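Local coordinates for DUF1214 domain-containing protein (Burkholderia cenocepacia, PDB 6ANS), which is of unknown function and belongs to the DUF1214 family, at residues 345-349 and 350-354. Residues are numbered along the deposited sequence; the frame is centred on the assembly and turned at random.
Sequences TRPGS and ANWLD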
ATOM      1  N   THR A 345      20.731  19.018  15.902  1.00 47.58           N
ATOM      2  CA  THR A 345      21.479  19.525  14.761  1.00 52.12           C
ATOM      3  C   THR A 345      22.835  18.831  14.716  1.00 52.44           C
ATOM      4  O   THR A 345      23.340  18.366  15.741  1.00 51.18           O
ATOM      5  CB  THR A 345      21.652  21.054  14.824  1.00 51.66           C
ATOM      6  OG1 THR A 345      22.250  21.417  16.077  1.00 51.87           O
ATOM      7  CG2 THR A 345      20.318  21.770  14.660  1.00 49.79           C
ATOM      8  N   ARG A 346      23.416  18.762  13.523  1.00 54.14           N
ATOM      9  CA  ARG A 346      24.704  18.084  13.341  1.00 49.25           C
ATOM     10  C   ARG A 346      25.831  18.856  14.020  1.00 49.59           C
ATOM     11  O   ARG A 346      25.935  20.073  13.840  1.00 48.44           O
ATOM     12  CB  ARG A 346      25.045  17.910  11.867  1.00 50.00           C
ATOM     13  CG  ARG A 346      26.225  16.963  11.619  1.00 46.68           C
ATOM     14  CD  ARG A 346      26.651  16.993  10.152  1.00 49.42           C
ATOM     15  NE  ARG A 346      25.769  16.240   9.271  1.00 58.09           N
ATOM     16  CZ  ARG A 346      25.810  14.921   9.116  1.00 67.17           C
ATOM     17  NH1 ARG A 346      26.718  14.207   9.774  1.00 67.52           N
ATOM     18  NH2 ARG A 346      24.953  14.321   8.290  1.00 67.78           N
ATOM     19  N   PRO A 347      26.659  18.205  14.834  1.00 56.26           N
ATOM     20  CA  PRO A 347      27.853  18.875  15.372  1.00 61.80           C
ATOM     21  C   PRO A 347      29.058  18.706  14.452  1.00 62.41           C
ATOM     22  O   PRO A 347      29.610  17.606  14.346  1.00 59.95           O
ATOM     23  CB  PRO A 347      28.067  18.184  16.725  1.00 59.66           C
ATOM     24  CG  PRO A 347      27.541  16.805  16.514  1.00 53.67           C
ATOM     25  CD  PRO A 347      26.421  16.900  15.476  1.00 49.41           C
ATOM     26  N   GLY A 348      29.445  19.764  13.744  1.00 66.17           N
ATOM     27  CA  GLY A 348      30.557  19.638  12.812  1.00 62.37           C
ATOM     28  C   GLY A 348      30.231  18.672  11.691  1.00 58.62           C
ATOM     29  O   GLY A 348      29.161  18.743  11.078  1.00 60.24           O
ATOM     30  N   SER A 349      31.164  17.766  11.394  1.00 57.67           N
ATOM     31  CA  SER A 349      30.967  16.749  10.366  1.00 57.47           C
ATOM     32  C   SER A 349      30.856  15.334  10.942  1.00 53.34           C
ATOM     33  O   SER A 349      31.125  14.353  10.245  1.00 56.49           O
ATOM     34  CB  SER A 349      32.087  16.824   9.330  1.00 55.84           C
ATOM     35  OG  SER A 349      33.340  16.592   9.939  1.00 61.58           O
ATOM     36  N   ALA A 350      30.437  15.205  12.199  1.00 51.92           N
ATOM     37  CA  ALA A 350      30.287  13.883  12.801  1.00 42.77           C
ATOM     38  C   ALA A 350      29.128  13.116  12.169  1.00 40.35           C
ATOM     39  O   ALA A 350      28.198  13.697  11.601  1.00 44.24           O
ATOM     40  CB  ALA A 350      30.058  14.005  14.310  1.00 40.89           C
ATOM     41  N   ASN A 351      29.215  11.785  12.245  1.00 34.39           N
ATOM     42  CA  ASN A 351      28.084  10.935  11.902  1.00 33.87           C
ATOM     43  C   ASN A 351      26.917  11.269  12.822  1.00 40.24           C
ATOM     44  O   ASN A 351      27.088  11.385  14.038  1.00 43.53           O
ATOM     45  CB  ASN A 351      28.460   9.461  12.036  1.00 34.65           C
ATOM     46  CG  ASN A 351      29.689   9.099  11.217  1.00 39.69           C
ATOM     47  OD1 ASN A 351      29.776   9.438  10.043  1.00 39.87           O
ATOM     48  ND2 ASN A 351      30.636   8.397  11.834  1.00 38.85           N
ATOM     49  N   TRP A 352      25.730  11.433  12.240  1.00 41.39           N
ATOM     50  CA  TRP A 352      24.644  12.118  12.923  1.00 40.99           C
ATOM     51  C   TRP A 352      23.322  11.378  12.767  1.00 40.47           C
ATOM     52  O   TRP A 352      22.971  10.938  11.669  1.00 40.65           O
ATOM     53  CB  TRP A 352      24.521  13.543  12.369  1.00 44.07           C
ATOM     54  CG  TRP A 352      23.407  14.350  12.926  1.00 43.09           C
ATOM     55  CD1 TRP A 352      23.060  14.481  14.234  1.00 43.94           C
ATOM     56  CD2 TRP A 352      22.478  15.143  12.179  1.00 43.65           C
ATOM     57  NE1 TRP A 352      21.979  15.318  14.353  1.00 40.33           N
ATOM     58  CE2 TRP A 352      21.603  15.740  13.104  1.00 41.72           C
ATOM     59  CE3 TRP A 352      22.315  15.423  10.816  1.00 46.01           C
ATOM     60  CZ2 TRP A 352      20.569  16.593  12.715  1.00 46.97           C
ATOM     61  CZ3 TRP A 352      21.288  16.270  10.431  1.00 45.32           C
ATOM     62  CH2 TRP A 352      20.425  16.840  11.378  1.00 48.16           C
ATOM     63  N   LEU A 353      22.584  11.258  13.868  1.00 36.59           N
ATOM     64  CA  LEU A 353      21.187  10.842  13.856  1.00 34.21           C
ATOM     65  C   LEU A 353      20.328  12.012  14.340  1.00 38.15           C
ATOM     66  O   LEU A 353      20.493  12.478  15.475  1.00 35.96           O
ATOM     67  CB  LEU A 353      20.970   9.601  14.728  1.00 30.59           C
ATOM     68  CG  LEU A 353      21.793   8.368  14.356  1.00 28.66           C
ATOM     69  CD1 LEU A 353      21.512   7.214  15.299  1.00 31.68           C
ATOM     70  CD2 LEU A 353      21.577   7.946  12.884  1.00 35.87           C
ATOM     71  N   ASP A 354      19.419  12.481  13.480  1.00 33.27           N
ATOM     72  CA  ASP A 354      18.585  13.652  13.750  1.00 34.39           C
ATOM     73  C   ASP A 354      17.405  13.258  14.640  1.00 37.13           C
ATOM     74  O   ASP A 354      16.640  12.354  14.286  1.00 33.49           O
ATOM     75  CB  ASP A 354      18.084  14.229  12.423  1.00 35.19           C
ATOM     76  CG  ASP A 354      17.293  15.523  12.583  1.00 44.56           C
ATOM     77  OD1 ASP A 354      16.906  15.887  13.719  1.00 45.04           O
ATOM     78  OD2 ASP A 354      17.042  16.174  11.546  1.00 46.64           O
TER
HETATM   79  O   HOH W   1      26.007  10.991   9.168  1.00 34.06           O
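R346 lies alongside W352 and turns its guanidinium to the carbonyl of A350, so one long side chain spans the loop that turns the chain back into a strand. Its CA sits over the five-membered ring of W352, 3.8 Å from the centroid and 5° off the normal, a CH-pi contact. With CG anti to the backbone N, the arginine chain continues past the six-membered ring, R346 CB lying 3.8 Å from W352 CE3, and then bends at chi3. The guanidinium, turned 65° from the indole plane, takes W352 CB against one face and directs NH1 to A350 O. The hydrogen bond from R346 NH1 to A350 O, 2.4 Å with an N-H...O angle of 118°, is very short and bent, and its exact length is doubtful. A water also accepts from R346 NH1, weakly, and from W352 N at 3.1 Å, so it links the guanidinium to the strand's backbone.

The reversal itself is a type II' beta turn from P347 to A350, closed by a weak but nearly straight hydrogen bond of 3.3 Å from A350 N to P347 O. G348 holds its second position with a positive phi, which the absence of a side chain makes easy. P347 opens the turn and supplies that carbonyl, while its CG packs loosely on the small CB of A350. Tryptophan suits its place by pairing a broad face for the backbone and CB of R346, with D354 CA over the opposite face, with an indole N-H, whose partner is A343 O. T345 OG1 bonds to K387 NZ, and N351 ND2 to the carbonyls of T339 and R331.

Strand 351-354 runs parallel to 338-343 at the edge of a mixed sheet, where backbone bonds join N351 and L353 to I341; P347 and A350 rest on I341, and T345 and P347 meet the C-terminal helix 383-389.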